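Putative capsular polysaccharide biosynthesis protein (Streptococcus pneumoniae serotype 4, PDB 6EWJ) probably transfers amino groups to a nucleotide-linked or related sugar with pyridoxal phosphate as cofactor, a step in pneumococcal teichoic acid biosynthesis. Local coordinates at residues E26-L31 with D268-L273; W164-F168 with N220-D224; R294-F299 with V394-I398. All coordinates share one frame; numbering follows the deposited sequence.

Contact 1: residues E26-L31 with D268-L273; sequences EVVDTL and DIMASL
V27 and I269 lead the apolar part of this helix pair. Methyl CG2 of V27 lies 3.6 Å from L273 CD2 and also meets the backbone oxygen I269 O at 3.5 Å. One turn further on, L31 CD2 reaches I269 CD1 at 3.7 Å, the two side chains crossing obliquely. T30 CG2 is roughly anti to the backbone N, which lays the methyl against the backbone of D268 and I269, 3.8 Å from I269 N.

The axes of segments 26-31 and 268-273, 8.3 Å apart at 154°, define a close, nearly antiparallel pair, placed on the N-terminal helix 21-31 and the start of the long helix 268-299. In this fold type I aminotransferase the contact also borders the second subunit, since I24 of that subunit packs on L31 and A210 of that subunit on I269.

The polar part gathers round two hydroxyls, T30 OG1 and S272 OG, 2.8 Å apart. S272 OG donates to D268 O at 2.9 Å, reaching that oxygen from the face opposite to S272 N. A water accepts from T30 OG1 and donates to D268 OD2; D268 OD2 also accepts from K41 N, and OD1 from T42 N.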
loop_
_atom_site.group_PDB
_atom_site.type_symbol
_atom_site.label_atom_id
_atom_site.label_comp_id
_atom_site.label_asym_id
_atom_site.label_seq_id
_atom_site.Cartn_x
_atom_site.Cartn_y
_atom_site.Cartn_z
ATOM N N GLU A 26 22.187 6.790 -4.065
ATOM C CA GLU A 26 21.310 6.088 -5.010
ATOM C C GLU A 26 19.889 6.681 -4.961
ATOM O O GLU A 26 19.263 6.887 -6.005
ATOM C CB GLU A 26 21.275 4.590 -4.727
ATOM C CG GLU A 26 20.656 3.762 -5.838
ATOM C CD GLU A 26 21.463 3.803 -7.105
ATOM O OE1 GLU A 26 22.691 3.728 -7.012
ATOM O OE2 GLU A 26 20.883 3.937 -8.200
ATOM N N VAL A 27 19.407 6.963 -3.755
ATOM C CA VAL A 27 18.082 7.585 -3.576
ATOM C C VAL A 27 18.084 8.985 -4.154
ATOM O O VAL A 27 17.164 9.336 -4.876
ATOM C CB VAL A 27 17.644 7.567 -2.086
ATOM C CG1 VAL A 27 16.516 8.553 -1.830
ATOM C CG2 VAL A 27 17.203 6.167 -1.686
ATOM N N VAL A 28 19.142 9.748 -3.887
ATOM C CA VAL A 28 19.321 11.066 -4.496
ATOM C C VAL A 28 19.277 11.030 -6.021
ATOM O O VAL A 28 18.613 11.875 -6.650
ATOM C CB VAL A 28 20.603 11.725 -4.018
ATOM N N ASP A 29 19.948 10.043 -6.607
ATOM C CA ASP A 29 19.943 9.816 -8.054
ATOM C C ASP A 29 18.519 9.621 -8.598
ATOM O O ASP A 29 18.140 10.222 -9.608
ATOM C CB ASP A 29 20.817 8.611 -8.422
ATOM C CG ASP A 29 20.689 8.223 -9.857
ATOM O OD1 ASP A 29 19.853 7.390 -10.217
ATOM O OD2 ASP A 29 21.418 8.785 -10.649
ATOM N N THR A 30 17.742 8.800 -7.921
ATOM C CA THR A 30 16.341 8.637 -8.268
ATOM C C THR A 30 15.541 9.964 -8.180
ATOM O O THR A 30 14.733 10.280 -9.084
ATOM C CB THR A 30 15.692 7.530 -7.409
ATOM O OG1 THR A 30 15.865 6.284 -8.067
ATOM C CG2 THR A 30 14.149 7.728 -7.244
ATOM N N LEU A 31 15.730 10.707 -7.087
ATOM C CA LEU A 31 15.035 11.994 -6.905
ATOM C C LEU A 31 15.371 13.074 -7.921
ATOM O O LEU A 31 14.622 14.072 -8.043
ATOM C CB LEU A 31 15.262 12.524 -5.500
ATOM C CG LEU A 31 14.566 11.670 -4.397
ATOM C CD1 LEU A 31 14.901 12.203 -3.020
ATOM C CD2 LEU A 31 13.055 11.590 -4.579
ATOM N N ASP A 268 10.691 3.756 -6.960
ATOM C CA ASP A 268 12.129 3.734 -7.253
ATOM C C ASP A 268 12.980 4.302 -6.111
ATOM O O ASP A 268 14.168 4.045 -6.024
ATOM C CB ASP A 268 12.430 4.467 -8.594
ATOM C CG ASP A 268 12.403 3.530 -9.801
ATOM O OD1 ASP A 268 11.794 2.431 -9.763
ATOM O OD2 ASP A 268 13.015 3.890 -10.808
ATOM N N ILE A 269 12.329 5.104 -5.241
ATOM C CA ILE A 269 12.957 5.607 -4.031
ATOM C C ILE A 269 13.349 4.412 -3.158
ATOM O O ILE A 269 14.545 4.219 -2.819
ATOM C CB ILE A 269 12.061 6.585 -3.273
ATOM C CG1 ILE A 269 11.923 7.873 -4.080
ATOM C CG2 ILE A 269 12.648 6.911 -1.901
ATOM C CD1 ILE A 269 10.829 8.800 -3.606
ATOM N N MET A 270 12.362 3.559 -2.892
ATOM C CA MET A 270 12.583 2.303 -2.128
ATOM C C MET A 270 13.481 1.339 -2.906
ATOM O O MET A 270 14.381 0.690 -2.303
ATOM C CB MET A 270 11.267 1.612 -1.850
ATOM C CG MET A 270 10.554 2.092 -0.569
ATOM S SD MET A 270 10.514 3.856 -0.411
ATOM C CE MET A 270 9.412 4.284 -1.663
ATOM N N ALA A 271 13.253 1.204 -4.235
ATOM C CA ALA A 271 14.085 0.252 -5.017
ATOM C C ALA A 271 15.577 0.652 -4.974
ATOM O O ALA A 271 16.479 -0.211 -4.979
ATOM C CB ALA A 271 13.606 0.103 -6.453
ATOM N N SER A 272 15.825 1.968 -4.895
ATOM C CA SER A 272 17.196 2.522 -4.809
ATOM C C SER A 272 17.900 1.963 -3.562
ATOM O O SER A 272 19.030 1.489 -3.640
ATOM C CB SER A 272 17.179 4.047 -4.816
ATOM O OG SER A 272 16.973 4.566 -6.125
ATOM N N LEU A 273 17.212 2.019 -2.426
ATOM C CA LEU A 273 17.719 1.448 -1.203
ATOM C C LEU A 273 18.007 -0.021 -1.381
ATOM O O LEU A 273 19.076 -0.495 -0.985
ATOM C CB LEU A 273 16.726 1.678 -0.058
ATOM C CG LEU A 273 16.440 3.123 0.384
ATOM C CD1 LEU A 273 15.313 3.084 1.452
ATOM C CD2 LEU A 273 17.662 3.784 0.922
HETATM O O HOH W 1 14.480 6.365 -10.658
#

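Contact 2: residues W164-F168 with N220-D224; sequences WQKAF and NPVID
The benzene end of W164 and the aliphatic side chain of I223 cross at about a right angle, with CZ3 of the indole 3.9 Å from I223 CG1. A chi1 of -68° places W164 CG opposite its own carbonyl carbon and brings the benzene end of the ring up against the loop. V222 O then lies at the ring edge, in its plane, 3.7 Å from CZ3. At the other end of the indole, NE1 is bonded to E231 OE1 of helix 225-236, which limits how the ring can turn.

F168 CG is likewise anti to its carbonyl carbon, and the ring tip is shared: CZ packs on I223 CD1 at 3.8 Å, while CE2 lies 3.8 Å from N220 ND2. Ring and amide planes stand 72° apart. Between the two aromatic residues, A167 turns its CB toward V222 and meets CG2 at 3.6 Å, the methyl set between the backbone N and carbonyl carbon of V222.

The helical residues belong to helix 163-168, just ahead of strand 172-177, and the loop joins strand 213-217 to helix 225-236; both strands belong to the seven-stranded sheet of the large domain of this fold type I enzyme.

The loop's shape is set from within. N220 CG is opposite the backbone N, and OD1 accepts from V222 N at 3.0 Å in an almost straight bond (174° at the hydrogen), making an Asx turn. I223 N bonds N220 O at 2.9 Å, closing a type I beta turn over the same residues. D224 follows as N-cap of helix 225-236, its OD1 accepting from E227 N.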
loop_
_atom_site.group_PDB
_atom_site.type_symbol
_atom_site.label_atom_id
_atom_site.label_comp_id
_atom_site.label_asym_id
_atom_site.label_seq_id
_atom_site.Cartn_x
_atom_site.Cartn_y
_atom_site.Cartn_z
ATOM N N TRP A 164 -5.418 -21.011 -11.230
ATOM C CA TRP A 164 -4.131 -21.406 -10.678
ATOM C C TRP A 164 -4.241 -22.607 -9.747
ATOM O O TRP A 164 -3.351 -23.453 -9.731
ATOM C CB TRP A 164 -3.430 -20.226 -10.009
ATOM C CG TRP A 164 -3.007 -19.188 -10.981
ATOM C CD1 TRP A 164 -3.454 -17.899 -11.043
ATOM C CD2 TRP A 164 -2.087 -19.349 -12.076
ATOM N NE1 TRP A 164 -2.866 -17.243 -12.101
ATOM C CE2 TRP A 164 -2.027 -18.112 -12.755
ATOM C CE3 TRP A 164 -1.316 -20.422 -12.554
ATOM C CZ2 TRP A 164 -1.196 -17.904 -13.869
ATOM C CZ3 TRP A 164 -0.500 -20.220 -13.662
ATOM C CH2 TRP A 164 -0.447 -18.961 -14.306
ATOM N N GLN A 165 -5.353 -22.741 -9.031
ATOM C CA GLN A 165 -5.559 -23.948 -8.200
ATOM C C GLN A 165 -5.643 -25.224 -9.032
ATOM O O GLN A 165 -5.192 -26.283 -8.588
ATOM C CB GLN A 165 -6.818 -23.840 -7.343
ATOM C CG GLN A 165 -6.729 -22.800 -6.235
ATOM C CD GLN A 165 -8.097 -22.540 -5.611
ATOM O OE1 GLN A 165 -8.930 -23.444 -5.512
ATOM N NE2 GLN A 165 -8.353 -21.292 -5.249
ATOM N N LYS A 166 -6.292 -25.130 -10.193
ATOM C CA LYS A 166 -6.329 -26.262 -11.133
ATOM C C LYS A 166 -4.958 -26.620 -11.650
ATOM O O LYS A 166 -4.686 -27.789 -11.844
ATOM C CB LYS A 166 -7.329 -26.088 -12.277
ATOM C CG LYS A 166 -7.879 -27.394 -12.816
ATOM C CD LYS A 166 -9.129 -27.280 -13.710
ATOM C CE LYS A 166 -10.159 -26.181 -13.382
ATOM N NZ LYS A 166 -9.891 -24.899 -14.092
ATOM N N ALA A 167 -4.111 -25.615 -11.876
ATOM C CA ALA A 167 -2.763 -25.828 -12.443
ATOM C C ALA A 167 -1.917 -26.730 -11.514
ATOM O O ALA A 167 -1.292 -27.706 -11.929
ATOM C CB ALA A 167 -2.090 -24.467 -12.684
ATOM N N PHE A 168 -1.844 -26.318 -10.263
ATOM C CA PHE A 168 -1.208 -27.105 -9.206
ATOM C C PHE A 168 -1.869 -28.454 -8.953
ATOM O O PHE A 168 -1.218 -29.496 -8.895
ATOM C CB PHE A 168 -1.119 -26.200 -7.951
ATOM C CG PHE A 168 0.006 -25.221 -8.008
ATOM C CD1 PHE A 168 -0.192 -23.939 -8.508
ATOM C CD2 PHE A 168 1.288 -25.589 -7.624
ATOM C CE1 PHE A 168 0.855 -23.047 -8.570
ATOM C CE2 PHE A 168 2.339 -24.698 -7.681
ATOM C CZ PHE A 168 2.115 -23.419 -8.154
ATOM N N ASN A 220 8.124 -23.495 -12.362
ATOM C CA ASN A 220 7.221 -24.615 -12.472
ATOM C C ASN A 220 6.671 -24.619 -13.895
ATOM O O ASN A 220 6.174 -23.590 -14.366
ATOM C CB ASN A 220 6.096 -24.486 -11.443
ATOM C CG ASN A 220 5.256 -25.749 -11.324
ATOM O OD1 ASN A 220 4.889 -26.367 -12.337
ATOM N ND2 ASN A 220 4.947 -26.147 -10.088
ATOM N N PRO A 221 6.735 -25.764 -14.588
ATOM C CA PRO A 221 6.195 -25.813 -15.947
ATOM C C PRO A 221 4.736 -25.361 -16.111
ATOM O O PRO A 221 4.404 -24.881 -17.186
ATOM C CB PRO A 221 6.364 -27.294 -16.329
ATOM C CG PRO A 221 7.576 -27.720 -15.585
ATOM C CD PRO A 221 7.449 -27.017 -14.248
ATOM N N VAL A 222 3.895 -25.475 -15.071
ATOM C CA VAL A 222 2.490 -25.085 -15.181
ATOM C C VAL A 222 2.299 -23.577 -15.033
ATOM O O VAL A 222 1.208 -23.077 -15.240
ATOM C CB VAL A 222 1.506 -25.842 -14.174
ATOM C CG1 VAL A 222 1.776 -27.344 -13.980
ATOM C CG2 VAL A 222 1.400 -25.176 -12.800
ATOM N N ILE A 223 3.344 -22.835 -14.676
ATOM C CA ILE A 223 3.256 -21.383 -14.625
ATOM C C ILE A 223 4.014 -20.724 -15.800
ATOM O O ILE A 223 5.225 -20.888 -15.942
ATOM C CB ILE A 223 3.823 -20.847 -13.326
ATOM C CG1 ILE A 223 2.948 -21.352 -12.159
ATOM C CG2 ILE A 223 3.900 -19.326 -13.315
ATOM C CD1 ILE A 223 3.532 -21.052 -10.803
ATOM N N ASP A 224 3.280 -19.931 -16.572
ATOM C CA ASP A 224 3.866 -18.962 -17.508
ATOM C C ASP A 224 4.313 -17.768 -16.675
ATOM O O ASP A 224 3.467 -17.032 -16.122
ATOM C CB ASP A 224 2.820 -18.572 -18.556
ATOM C CG ASP A 224 3.320 -17.544 -19.558
ATOM O OD1 ASP A 224 4.155 -16.675 -19.227
ATOM O OD2 ASP A 224 2.878 -17.640 -20.716
#

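Contact 3: residues R294-F299 with V394-I398; sequences RYDSGF and VDYII
I398 is a knob in a hole formed by R294, Y295, G298 and F299, a knobs-into-holes fit between two helices running in roughly the same direction; the axes of 294-299 and 394-398 approach to 9.9 Å at 30°. One is the C-terminal end of the long helix 268-299 and the other is helix 391-409, near the chain's C-terminus, in what is probably the small domain of this fold type I enzyme.

The short branch of I398, CG2, lies 3.7 Å from G298 CA; the longer one runs through CG1, beside the rings, to CD1 at the backbone. CD1 of I398 lies 3.5 Å from R294 O, and the missing side chain at G298 leaves room for it. CG1 meets both aromatic rings, at the edge of Y295 (3.7 Å from its CD1) and over one face of F299.

Beside the knob, V394 CG1 covers a face of Y295 as a CH-pi contact, 4.0 Å from the ring centroid and 24° off its normal. The same methyl touches R294 CD at 3.6 Å. I397 meets the far end of the tyrosine, its CD1 lying 3.4 Å from Y295 OH.

At the margin the R294 chain runs extended through chi2 and bends at chi3, which brings its guanidinium to D395. NH1 donates to OD1 at 2.8 Å in a salt bridge; OD1 uses its syn lone pair and lies in the guanidinium plane, although the carboxylate is turned 46° against it.

In the second shell, L383 of strand 380-383 packs on Y295, F299 and I397, and the ring of Y321 stacks with Y295. Y295 OH is itself fixed by a hydrogen bond to P384 O, while G298 O is bonded to K402 NZ.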
loop_
_atom_site.group_PDB
_atom_site.type_symbol
_atom_site.label_atom_id
_atom_site.label_comp_id
_atom_site.label_asym_id
_atom_site.label_seq_id
_atom_site.Cartn_x
_atom_site.Cartn_y
_atom_site.Cartn_z
ATOM N N ARG A 294 29.397 -15.795 17.878
ATOM C CA ARG A 294 29.908 -15.252 19.152
ATOM C C ARG A 294 28.875 -15.479 20.273
ATOM O O ARG A 294 29.210 -15.976 21.363
ATOM C CB ARG A 294 30.299 -13.773 18.989
ATOM C CG ARG A 294 30.849 -13.109 20.238
ATOM C CD ARG A 294 31.194 -11.659 19.992
ATOM N NE ARG A 294 32.466 -11.588 19.304
ATOM C CZ ARG A 294 33.669 -11.535 19.881
ATOM N NH1 ARG A 294 33.823 -11.479 21.205
ATOM N NH2 ARG A 294 34.732 -11.514 19.115
ATOM N N TYR A 295 27.607 -15.188 19.975
ATOM C CA TYR A 295 26.526 -15.500 20.924
ATOM C C TYR A 295 26.481 -17.010 21.257
ATOM O O TYR A 295 26.427 -17.410 22.428
ATOM C CB TYR A 295 25.151 -15.094 20.341
ATOM C CG TYR A 295 24.635 -13.667 20.501
ATOM C CD1 TYR A 295 24.779 -12.964 21.688
ATOM C CD2 TYR A 295 23.879 -13.078 19.476
ATOM C CE1 TYR A 295 24.235 -11.680 21.838
ATOM C CE2 TYR A 295 23.324 -11.800 19.610
ATOM C CZ TYR A 295 23.507 -11.097 20.790
ATOM O OH TYR A 295 22.933 -9.866 20.954
ATOM N N ASP A 296 26.454 -17.825 20.204
ATOM C CA ASP A 296 26.414 -19.276 20.351
ATOM C C ASP A 296 27.540 -19.782 21.255
ATOM O O ASP A 296 27.260 -20.551 22.176
ATOM C CB ASP A 296 26.479 -19.994 19.013
ATOM C CG ASP A 296 25.195 -19.878 18.201
ATOM O OD1 ASP A 296 24.113 -19.407 18.703
ATOM O OD2 ASP A 296 25.279 -20.255 17.013
ATOM N N SER A 297 28.782 -19.360 21.038
ATOM C CA SER A 297 29.880 -19.834 21.934
ATOM C C SER A 297 29.696 -19.284 23.345
ATOM O O SER A 297 29.876 -19.988 24.307
ATOM C CB SER A 297 31.284 -19.490 21.430
ATOM O OG SER A 297 31.399 -19.600 20.010
ATOM N N GLY A 298 29.258 -18.027 23.447
ATOM C CA GLY A 298 28.946 -17.407 24.743
ATOM C C GLY A 298 27.888 -18.110 25.600
ATOM O O GLY A 298 28.069 -18.251 26.809
ATOM N N PHE A 299 26.822 -18.588 24.963
ATOM C CA PHE A 299 25.714 -19.249 25.646
ATOM C C PHE A 299 25.879 -20.767 25.820
ATOM O O PHE A 299 25.080 -21.370 26.506
ATOM C CB PHE A 299 24.380 -18.916 24.962
ATOM C CG PHE A 299 24.033 -17.445 25.015
ATOM C CD1 PHE A 299 24.102 -16.745 26.229
ATOM C CD2 PHE A 299 23.649 -16.756 23.874
ATOM C CE1 PHE A 299 23.796 -15.396 26.284
ATOM C CE2 PHE A 299 23.361 -15.395 23.927
ATOM C CZ PHE A 299 23.438 -14.721 25.121
ATOM N N VAL A 394 28.054 -7.263 22.055
ATOM C CA VAL A 394 27.663 -8.668 22.037
ATOM C C VAL A 394 28.199 -9.379 23.313
ATOM O O VAL A 394 27.457 -10.081 23.996
ATOM C CB VAL A 394 28.108 -9.410 20.747
ATOM C CG1 VAL A 394 27.733 -10.889 20.816
ATOM C CG2 VAL A 394 27.465 -8.818 19.495
ATOM N N ASP A 395 29.472 -9.150 23.624
ATOM C CA ASP A 395 30.103 -9.712 24.836
ATOM C C ASP A 395 29.372 -9.259 26.090
ATOM O O ASP A 395 29.110 -10.058 26.989
ATOM C CB ASP A 395 31.579 -9.335 24.913
ATOM C CG ASP A 395 32.415 -10.045 23.854
ATOM O OD1 ASP A 395 31.924 -10.982 23.175
ATOM O OD2 ASP A 395 33.585 -9.672 23.701
ATOM N N TYR A 396 29.020 -7.982 26.119
ATOM C CA TYR A 396 28.229 -7.423 27.216
ATOM C C TYR A 396 26.841 -8.073 27.337
ATOM O O TYR A 396 26.431 -8.415 28.445
ATOM C CB TYR A 396 28.119 -5.905 27.061
ATOM C CG TYR A 396 27.275 -5.256 28.123
ATOM C CD1 TYR A 396 27.759 -5.080 29.416
ATOM C CD2 TYR A 396 25.976 -4.808 27.827
ATOM C CE1 TYR A 396 26.979 -4.470 30.398
ATOM C CE2 TYR A 396 25.193 -4.199 28.785
ATOM C CZ TYR A 396 25.692 -4.034 30.070
ATOM O OH TYR A 396 24.905 -3.437 31.017
ATOM N N ILE A 397 26.155 -8.277 26.213
ATOM C CA ILE A 397 24.826 -8.929 26.216
ATOM C C ILE A 397 24.947 -10.384 26.718
ATOM O O ILE A 397 24.160 -10.820 27.555
ATOM C CB ILE A 397 24.148 -8.871 24.816
ATOM C CG1 ILE A 397 23.752 -7.422 24.480
ATOM C CG2 ILE A 397 22.900 -9.734 24.756
ATOM C CD1 ILE A 397 23.470 -7.158 23.018
ATOM N N ILE A 398 25.934 -11.117 26.216
ATOM C CA ILE A 398 26.187 -12.496 26.678
ATOM C C ILE A 398 26.317 -12.564 28.212
ATOM O O ILE A 398 25.578 -13.262 28.896
ATOM C CB ILE A 398 27.451 -13.080 25.995
ATOM C CG1 ILE A 398 27.183 -13.336 24.520
ATOM C CG2 ILE A 398 27.896 -14.410 26.648
ATOM C CD1 ILE A 398 28.447 -13.513 23.711
#

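Overall arrangement
Contacts 1 and 3 sit at the two ends of the same long helix, 268-299, with centres about 37 Å apart: one at its start, against the N-terminal helix and the second subunit, the other at its end, against helix 391-409. Both are buried, but contact 1 combines valine, leucine and isoleucine packing with two close hydroxyls and a bridging water, whereas contact 3 sets nearly parallel helices round an isoleucine knob and alone has a clear direct hydrogen bond across its segments. Contact 2, partly buried, packs aromatic rings on aliphatic groups with exposed V222 at its margin, across the chain's centre from contact 3. In sequence it is nested inside the loop closed by contact 1.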